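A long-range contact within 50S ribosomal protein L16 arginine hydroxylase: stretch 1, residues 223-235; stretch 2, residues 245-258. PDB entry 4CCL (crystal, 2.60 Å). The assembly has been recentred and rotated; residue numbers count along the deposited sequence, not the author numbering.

Stretch 1 (223-235) LGGNYYSDPDVPP
Stretch 2, residues 245-258: QEMDKLREMMLELI

An irregular strip, residues 223-235, runs antiparallel along residues 245-258 of a helix that begins earlier in the chain: CA-CA distances are 6.5 Å for Gly-224 to Leu-257, 7.0 Å for Tyr-228 to Leu-250 and 8.6 Å for Pro-234 to Gln-245. Together they bury 582 Å². Gly-224 (phi/psi 51/43) has a positive phi that favours glycine; its CA lies 4.3 Å from Leu-257 CD2 (chi1 t, chi2 p), and an ideal CB would come within 3.0 Å of that methyl. After Gly-225 (-89/6) the chain extends through Asn-226 (-78/126) and Tyr-227 (-83/147). Asn-226 (chi1 p) points toward the helix, where water 1 accepts a weak hydrogen bond from its ND2 (3.4 Å) and lies 3.1 Å from Met-253 O and 2.9 Å from Glu-256 OE1. The selenomethionine Met-253 (m, t, p) places CE 3.6 Å from Asn-226 O and 3.6 Å from Tyr-228 N. The CA-to-CB bond of Tyr-227 (m) points away.

Tyr-228 (-56/137; chi1 t, chi2 -87°) is buried and central. Its CB leaves sideways, but the ring reaches the helix. Long, flexible Lys-249 (chi1 -158°, chi2 144°, chi3 92°, chi4 71°) bends to serve two partners: NZ sits over one face of the Tyr-228 ring, 4.0 Å from its centroid and 22° off the normal, a cation-pi contact, and donates a very short 2.3 Å hydrogen bond to Ser-229 O (Ser-229 -139/140). Met-253 SE lies at the Tyr-228 ring edge, 5.3 Å from the centroid. Tyrosine suits both surroundings: apolar CD2 packs 3.6 Å from Leu-250 CD2 (m, t), while Tyr-228 OH meets water 2 (2.5 Å), which donates to Asp-230 OD2 (2.7 Å; -141/68, p) and Glu-246 OE2 (2.4 Å; m, t, -76°).

A type I turn, Asp-230 to Val-233, closed by Val-233 N to Asp-230 O (3.1 Å), leads to Pro-234 (-69/146, C-gamma endo), whose CB rests 3.6 Å from Gln-245 NE2 (chi1 9°, chi2 t).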

ATOM      1  N   LEU B 223     -11.781  -2.892  -0.719  1.00 66.78           N
ATOM      2  CA  LEU B 223     -12.286  -2.900   0.650  1.00 62.43           C
ATOM      3  C   LEU B 223     -12.054  -1.541   1.297  1.00 60.79           C
ATOM      4  O   LEU B 223     -11.529  -0.631   0.659  1.00 61.23           O
ATOM      5  CB  LEU B 223     -11.584  -3.985   1.470  1.00 62.65           C
ATOM      6  CG  LEU B 223     -11.705  -5.427   0.975  1.00 63.22           C
ATOM      7  CD1 LEU B 223     -10.869  -6.359   1.841  1.00 58.68           C
ATOM      8  CD2 LEU B 223     -13.159  -5.865   0.961  1.00 60.27           C
ATOM      9  N   GLY B 224     -12.442  -1.418   2.563  1.00 58.15           N
ATOM     10  CA  GLY B 224     -12.247  -0.196   3.325  1.00 62.26           C
ATOM     11  C   GLY B 224     -12.751   1.051   2.624  1.00 70.65           C
ATOM     12  O   GLY B 224     -12.087   2.087   2.634  1.00 73.22           O
ATOM     13  N   GLY B 225     -13.927   0.954   2.014  1.00 70.79           N
ATOM     14  CA  GLY B 225     -14.480   2.050   1.241  1.00 69.75           C
ATOM     15  C   GLY B 225     -15.326   3.010   2.057  1.00 69.84           C
ATOM     16  O   GLY B 225     -15.944   3.925   1.511  1.00 69.47           O
ATOM     17  N   ASN B 226     -15.353   2.802   3.370  1.00 62.38           N
ATOM     18  CA  ASN B 226     -16.124   3.656   4.267  1.00 59.67           C
ATOM     19  C   ASN B 226     -15.427   4.986   4.542  1.00 64.73           C
ATOM     20  O   ASN B 226     -14.271   5.019   4.957  1.00 62.97           O
ATOM     21  CB  ASN B 226     -16.413   2.928   5.580  1.00 59.94           C
ATOM     22  CG  ASN B 226     -15.150   2.577   6.340  1.00 68.76           C
ATOM     23  OD1 ASN B 226     -14.152   2.160   5.751  1.00 72.77           O
ATOM     24  ND2 ASN B 226     -15.182   2.759   7.653  1.00 73.75           N
ATOM     25  N   TYR B 227     -16.138   6.080   4.303  1.00 70.57           N
ATOM     26  CA  TYR B 227     -15.571   7.417   4.463  1.00 67.63           C
ATOM     27  C   TYR B 227     -15.601   7.943   5.894  1.00 68.12           C
ATOM     28  O   TYR B 227     -16.499   7.615   6.667  1.00 74.48           O
ATOM     29  CB  TYR B 227     -16.255   8.402   3.517  1.00 64.13           C
ATOM     30  CG  TYR B 227     -15.873   8.190   2.075  1.00 67.55           C
ATOM     31  CD1 TYR B 227     -16.464   7.188   1.323  1.00 67.61           C
ATOM     32  CD2 TYR B 227     -14.905   8.978   1.471  1.00 55.03           C
ATOM     33  CE1 TYR B 227     -16.113   6.982   0.005  1.00 60.31           C
ATOM     34  CE2 TYR B 227     -14.548   8.781   0.153  1.00 61.07           C
ATOM     35  CZ  TYR B 227     -15.157   7.783  -0.576  1.00 60.05           C
ATOM     36  OH  TYR B 227     -14.806   7.580  -1.889  1.00 71.49           O
ATOM     37  N   TYR B 228     -14.593   8.739   6.239  1.00 68.25           N
ATOM     38  CA  TYR B 228     -14.579   9.488   7.487  1.00 67.43           C
ATOM     39  C   TYR B 228     -15.840  10.341   7.553  1.00 63.02           C
ATOM     40  O   TYR B 228     -16.236  10.945   6.556  1.00 55.43           O
ATOM     41  CB  TYR B 228     -13.328  10.372   7.553  1.00 67.17           C
ATOM     42  CG  TYR B 228     -13.266  11.307   8.747  1.00 66.62           C
ATOM     43  CD1 TYR B 228     -13.855  12.569   8.703  1.00 60.08           C
ATOM     44  CD2 TYR B 228     -12.601  10.936   9.910  1.00 61.44           C
ATOM     45  CE1 TYR B 228     -13.797  13.424   9.787  1.00 58.10           C
ATOM     46  CE2 TYR B 228     -12.537  11.789  11.000  1.00 58.68           C
ATOM     47  CZ  TYR B 228     -13.137  13.030  10.932  1.00 59.00           C
ATOM     48  OH  TYR B 228     -13.076  13.883  12.010  1.00 62.15           O
ATOM     49  N   SER B 229     -16.474  10.383   8.720  1.00 63.69           N
ATOM     50  CA  SER B 229     -17.718  11.127   8.885  1.00 63.48           C
ATOM     51  C   SER B 229     -17.740  11.877  10.211  1.00 66.45           C
ATOM     52  O   SER B 229     -17.290  11.357  11.233  1.00 70.47           O
ATOM     53  CB  SER B 229     -18.921  10.187   8.791  1.00 64.71           C
ATOM     54  OG  SER B 229     -18.993   9.341   9.924  1.00 69.83           O
ATOM     55  N   ASP B 230     -18.255  13.102  10.187  1.00 63.99           N
ATOM     56  CA  ASP B 230     -18.247  13.951  11.375  1.00 65.64           C
ATOM     57  C   ASP B 230     -19.519  14.786  11.550  1.00 64.79           C
ATOM     58  O   ASP B 230     -19.477  16.008  11.439  1.00 65.61           O
ATOM     59  CB  ASP B 230     -17.015  14.860  11.352  1.00 66.09           C
ATOM     60  CG  ASP B 230     -16.851  15.586  10.029  1.00 66.66           C
ATOM     61  OD1 ASP B 230     -17.643  15.321   9.099  1.00 64.17           O
ATOM     62  OD2 ASP B 230     -15.921  16.412   9.914  1.00 66.85           O
ATOM     63  N   PRO B 231     -20.653  14.127  11.836  1.00 63.40           N
ATOM     64  CA  PRO B 231     -21.904  14.858  12.081  1.00 68.98           C
ATOM     65  C   PRO B 231     -21.797  15.671  13.365  1.00 73.65           C
ATOM     66  O   PRO B 231     -22.473  16.681  13.556  1.00 76.43           O
ATOM     67  CB  PRO B 231     -22.931  13.737  12.256  1.00 66.31           C
ATOM     68  CG  PRO B 231     -22.134  12.568  12.747  1.00 60.78           C
ATOM     69  CD  PRO B 231     -20.806  12.676  12.049  1.00 59.53           C
ATOM     70  N   ASP B 232     -20.919  15.198  14.237  1.00 81.22           N
ATOM     71  CA  ASP B 232     -20.645  15.789  15.540  1.00 90.41           C
ATOM     72  C   ASP B 232     -19.473  16.770  15.539  1.00 87.99           C
ATOM     73  O   ASP B 232     -19.006  17.174  16.606  1.00 92.58           O
ATOM     74  CB  ASP B 232     -20.537  14.725  16.635  1.00 97.78           C
ATOM     75  CG  ASP B 232     -21.901  14.267  17.124  1.00100.64           C
ATOM     76  OD1 ASP B 232     -22.870  15.047  16.981  1.00 95.22           O
ATOM     77  OD2 ASP B 232     -22.009  13.138  17.646  1.00104.27           O
ATOM     78  N   VAL B 233     -19.000  17.123  14.342  1.00 79.27           N
ATOM     79  CA  VAL B 233     -17.666  17.679  14.115  1.00 73.41           C
ATOM     80  C   VAL B 233     -17.311  18.791  15.093  1.00 68.25           C
ATOM     81  O   VAL B 233     -18.054  19.760  15.257  1.00 68.94           O
ATOM     82  CB  VAL B 233     -17.553  18.240  12.665  1.00 65.93           C
ATOM     83  CG1 VAL B 233     -18.761  19.109  12.312  1.00 61.80           C
ATOM     84  CG2 VAL B 233     -16.259  19.016  12.466  1.00 59.51           C
ATOM     85  N   PRO B 234     -16.171  18.618  15.782  1.00 63.47           N
ATOM     86  CA  PRO B 234     -15.768  19.422  16.939  1.00 64.51           C
ATOM     87  C   PRO B 234     -15.407  20.859  16.604  1.00 74.22           C
ATOM     88  O   PRO B 234     -14.876  21.133  15.526  1.00 76.16           O
ATOM     89  CB  PRO B 234     -14.535  18.682  17.462  1.00 63.47           C
ATOM     90  CG  PRO B 234     -13.992  17.974  16.278  1.00 61.18           C
ATOM     91  CD  PRO B 234     -15.184  17.567  15.475  1.00 62.32           C
ATOM     92  N   PRO B 235     -15.702  21.778  17.530  1.00 77.48           N
ATOM     93  CA  PRO B 235     -15.326  23.185  17.393  1.00 70.98           C
ATOM     94  C   PRO B 235     -13.829  23.337  17.606  1.00 68.61           C
ATOM     95  O   PRO B 235     -13.200  22.479  18.224  1.00 70.87           O
ATOM     96  CB  PRO B 235     -16.082  23.868  18.540  1.00 67.84           C
ATOM     97  CG  PRO B 235     -17.077  22.853  19.033  1.00 70.68           C
ATOM     98  CD  PRO B 235     -16.450  21.533  18.774  1.00 73.65           C
ATOM     99  N   GLN B 245      -8.525  14.382  18.329  1.00 64.24           N
ATOM    100  CA  GLN B 245      -9.671  13.482  18.249  1.00 68.55           C
ATOM    101  C   GLN B 245      -9.890  13.016  16.814  1.00 67.15           C
ATOM    102  O   GLN B 245     -10.220  11.853  16.567  1.00 73.99           O
ATOM    103  CB  GLN B 245     -10.933  14.168  18.778  1.00 73.99           C
ATOM    104  CG  GLN B 245     -10.773  15.656  19.045  1.00 79.59           C
ATOM    105  CD  GLN B 245     -12.071  16.323  19.455  1.00 80.08           C
ATOM    106  OE1 GLN B 245     -13.122  15.687  19.491  1.00 74.25           O
ATOM    107  NE2 GLN B 245     -12.003  17.613  19.766  1.00 84.52           N
ATOM    108  N   GLU B 246      -9.688  13.930  15.871  1.00 60.27           N
ATOM    109  CA  GLU B 246      -9.889  13.632  14.458  1.00 61.79           C
ATOM    110  C   GLU B 246      -8.817  12.677  13.936  1.00 64.97           C
ATOM    111  O   GLU B 246      -9.122  11.725  13.212  1.00 72.14           O
ATOM    112  CB  GLU B 246      -9.923  14.927  13.646  1.00 59.45           C
ATOM    113  CG  GLU B 246     -10.899  15.950  14.210  1.00 70.23           C
ATOM    114  CD  GLU B 246     -11.038  17.184  13.345  1.00 72.23           C
ATOM    115  OE1 GLU B 246     -10.121  18.033  13.358  1.00 76.95           O
ATOM    116  OE2 GLU B 246     -12.074  17.311  12.657  1.00 71.25           O
HETATM  117  N   MSE B 247      -7.568  12.932  14.320  1.00 60.04           N
HETATM  118  CA  MSE B 247      -6.463  12.027  14.015  1.00 60.45           C
HETATM  119  C   MSE B 247      -6.760  10.639  14.565  1.00 57.68           C
HETATM  120  O   MSE B 247      -6.570   9.630  13.880  1.00 56.28           O
HETATM  121  CB  MSE B 247      -5.160  12.542  14.629  1.00 63.17           C
HETATM  122  CG  MSE B 247      -4.727  13.907  14.128  1.00 63.86           C
HETATM  123 SE   MSE B 247      -4.207  13.880  12.249  1.00 86.39          SE
HETATM  124  CE  MSE B 247      -2.628  12.740  12.381  1.00132.54           C
ATOM    125  N   ASP B 248      -7.220  10.608  15.814  1.00 57.83           N
ATOM    126  CA  ASP B 248      -7.562   9.363  16.488  1.00 69.00           C
ATOM    127  C   ASP B 248      -8.644   8.595  15.743  1.00 62.78           C
ATOM    128  O   ASP B 248      -8.544   7.381  15.588  1.00 68.26           O
ATOM    129  CB  ASP B 248      -8.003   9.625  17.932  1.00 77.42           C
ATOM    130  CG  ASP B 248      -6.841   9.954  18.847  1.00 78.35           C
ATOM    131  OD1 ASP B 248      -5.693   9.594  18.505  1.00 78.98           O
ATOM    132  OD2 ASP B 248      -7.080  10.564  19.911  1.00 72.53           O
ATOM    133  N   LYS B 249      -9.677   9.299  15.290  1.00 61.66           N
ATOM    134  CA  LYS B 249     -10.749   8.664  14.531  1.00 57.64           C
ATOM    135  C   LYS B 249     -10.182   8.078  13.238  1.00 64.35           C
ATOM    136  O   LYS B 249     -10.408   6.900  12.914  1.00 67.16           O
ATOM    137  CB  LYS B 249     -11.859   9.678  14.230  1.00 57.71           C
ATOM    138  CG  LYS B 249     -13.215   9.054  13.942  1.00 73.82           C
ATOM    139  CD  LYS B 249     -14.351   9.900  14.505  1.00 81.07           C
ATOM    140  CE  LYS B 249     -14.879  10.897  13.486  1.00 86.18           C
ATOM    141  NZ  LYS B 249     -15.635  10.227  12.390  1.00 92.10           N
ATOM    142  N   LEU B 250      -9.422   8.908  12.527  1.00 55.99           N
ATOM    143  CA  LEU B 250      -8.789   8.523  11.268  1.00 64.71           C
ATOM    144  C   LEU B 250      -7.955   7.246  11.384  1.00 64.54           C
ATOM    145  O   LEU B 250      -8.109   6.327  10.581  1.00 60.90           O
ATOM    146  CB  LEU B 250      -7.929   9.671  10.738  1.00 57.97           C
ATOM    147  CG  LEU B 250      -8.688  10.879  10.180  1.00 57.68           C
ATOM    148  CD1 LEU B 250      -7.814  12.124  10.204  1.00 54.59           C
ATOM    149  CD2 LEU B 250      -9.184  10.599   8.768  1.00 57.01           C
ATOM    150  N   ARG B 251      -7.076   7.190  12.382  1.00 65.09           N
ATOM    151  CA  ARG B 251      -6.257   5.999  12.608  1.00 66.85           C
ATOM    152  C   ARG B 251      -7.105   4.807  13.050  1.00 70.61           C
ATOM    153  O   ARG B 251      -6.850   3.652  12.664  1.00 73.13           O
ATOM    154  CB  ARG B 251      -5.149   6.291  13.626  1.00 69.02           C
ATOM    155  CG  ARG B 251      -4.940   5.206  14.665  1.00 76.22           C
ATOM    156  CD  ARG B 251      -3.587   5.348  15.332  1.00 81.04           C
ATOM    157  NE  ARG B 251      -3.223   6.743  15.560  1.00 82.38           N
ATOM    158  CZ  ARG B 251      -3.537   7.432  16.651  1.00 86.36           C
ATOM    159  NH1 ARG B 251      -4.230   6.859  17.626  1.00 83.93           N
ATOM    160  NH2 ARG B 251      -3.157   8.697  16.764  1.00 87.51           N
ATOM    161  N   GLU B 252      -8.127   5.103  13.846  1.00 69.22           N
ATOM    162  CA  GLU B 252      -9.018   4.079  14.367  1.00 70.03           C
ATOM    163  C   GLU B 252      -9.707   3.370  13.215  1.00 73.79           C
ATOM    164  O   GLU B 252     -10.004   2.177  13.299  1.00 79.09           O
ATOM    165  CB  GLU B 252     -10.044   4.689  15.324  1.00 72.88           C
ATOM    166  CG  GLU B 252     -10.591   3.714  16.348  1.00 91.04           C
ATOM    167  CD  GLU B 252      -9.499   3.060  17.178  1.00102.36           C
ATOM    168  OE1 GLU B 252      -8.500   3.739  17.508  1.00106.85           O
ATOM    169  OE2 GLU B 252      -9.642   1.861  17.496  1.00100.19           O
HETATM  170  N   MSE B 253      -9.952   4.107  12.136  1.00 72.15           N
HETATM  171  CA  MSE B 253     -10.452   3.485  10.913  1.00 69.65           C
HETATM  172  C   MSE B 253      -9.510   2.391  10.394  1.00 70.35           C
HETATM  173  O   MSE B 253      -9.941   1.264  10.135  1.00 76.98           O
HETATM  174  CB  MSE B 253     -10.719   4.536   9.834  1.00 64.38           C
HETATM  175  CG  MSE B 253     -12.000   5.321  10.062  1.00 65.10           C
HETATM  176 SE   MSE B 253     -12.043   7.054   9.168  1.00 83.33          SE
HETATM  177  CE  MSE B 253     -12.003   6.479   7.311  1.00 54.98           C
HETATM  178  N   MSE B 254      -8.229   2.719  10.256  1.00 67.80           N
HETATM  179  CA  MSE B 254      -7.249   1.748   9.773  1.00 70.06           C
HETATM  180  C   MSE B 254      -7.121   0.538  10.691  1.00 68.09           C
HETATM  181  O   MSE B 254      -7.128  -0.608  10.224  1.00 67.80           O
HETATM  182  CB  MSE B 254      -5.879   2.398   9.585  1.00 76.44           C
HETATM  183  CG  MSE B 254      -5.609   2.917   8.187  1.00 87.58           C
HETATM  184 SE   MSE B 254      -4.010   4.030   8.172  1.00104.66          SE
HETATM  185  CE  MSE B 254      -4.429   5.098   9.740  1.00 53.75           C
ATOM    186  N   LEU B 255      -6.998   0.793  11.993  1.00 65.33           N
ATOM    187  CA  LEU B 255      -6.910  -0.299  12.961  1.00 65.90           C
ATOM    188  C   LEU B 255      -8.127  -1.223  12.857  1.00 66.50           C
ATOM    189  O   LEU B 255      -7.996  -2.456  12.784  1.00 77.05           O
ATOM    190  CB  LEU B 255      -6.785   0.250  14.382  1.00 66.88           C
ATOM    191  CG  LEU B 255      -5.646   1.236  14.649  1.00 64.97           C
ATOM    192  CD1 LEU B 255      -5.616   1.621  16.120  1.00 57.42           C
ATOM    193  CD2 LEU B 255      -4.312   0.653  14.223  1.00 63.25           C
ATOM    194  N   GLU B 256      -9.307  -0.607  12.829  1.00 62.24           N
ATOM    195  CA  GLU B 256     -10.569  -1.329  12.711  1.00 64.17           C
ATOM    196  C   GLU B 256     -10.594  -2.199  11.455  1.00 65.91           C
ATOM    197  O   GLU B 256     -10.989  -3.364  11.511  1.00 73.90           O
ATOM    198  CB  GLU B 256     -11.745  -0.346  12.713  1.00 63.50           C
ATOM    199  CG  GLU B 256     -13.115  -0.973  12.925  1.00 64.30           C
ATOM    200  CD  GLU B 256     -13.732  -1.501  11.644  1.00 80.07           C
ATOM    201  OE1 GLU B 256     -13.283  -1.102  10.547  1.00 81.10           O
ATOM    202  OE2 GLU B 256     -14.670  -2.318  11.735  1.00 92.61           O
ATOM    203  N   LEU B 257     -10.172  -1.634  10.324  1.00 62.10           N
ATOM    204  CA  LEU B 257     -10.136  -2.401   9.080  1.00 61.80           C
ATOM    205  C   LEU B 257      -9.208  -3.597   9.216  1.00 66.77           C
ATOM    206  O   LEU B 257      -9.574  -4.722   8.865  1.00 70.30           O
ATOM    207  CB  LEU B 257      -9.694  -1.539   7.897  1.00 56.03           C
ATOM    208  CG  LEU B 257      -9.345  -2.324   6.625  1.00 67.28           C
ATOM    209  CD1 LEU B 257     -10.541  -3.128   6.131  1.00 70.16           C
ATOM    210  CD2 LEU B 257      -8.814  -1.416   5.522  1.00 63.68           C
ATOM    211  N   ILE B 258      -8.009  -3.345   9.734  1.00 65.44           N
ATOM    212  CA  ILE B 258      -7.036  -4.406   9.957  1.00 62.03           C
ATOM    213  C   ILE B 258      -7.624  -5.530  10.813  1.00 68.13           C
ATOM    214  O   ILE B 258      -7.355  -6.714  10.578  1.00 62.34           O
ATOM    215  CB  ILE B 258      -5.749  -3.850  10.598  1.00 61.35           C
ATOM    216  CG1 ILE B 258      -4.907  -3.146   9.532  1.00 64.15           C
ATOM    217  CG2 ILE B 258      -4.954  -4.954  11.273  1.00 55.34           C
ATOM    218  CD1 ILE B 258      -3.814  -2.296  10.093  1.00 54.08           C
TER
HETATM  219  O   HOH W   1     -12.522   0.793   8.485  1.00 60.82           O
HETATM  220  O   HOH W   2     -14.114  16.191  11.946  1.00 60.52           O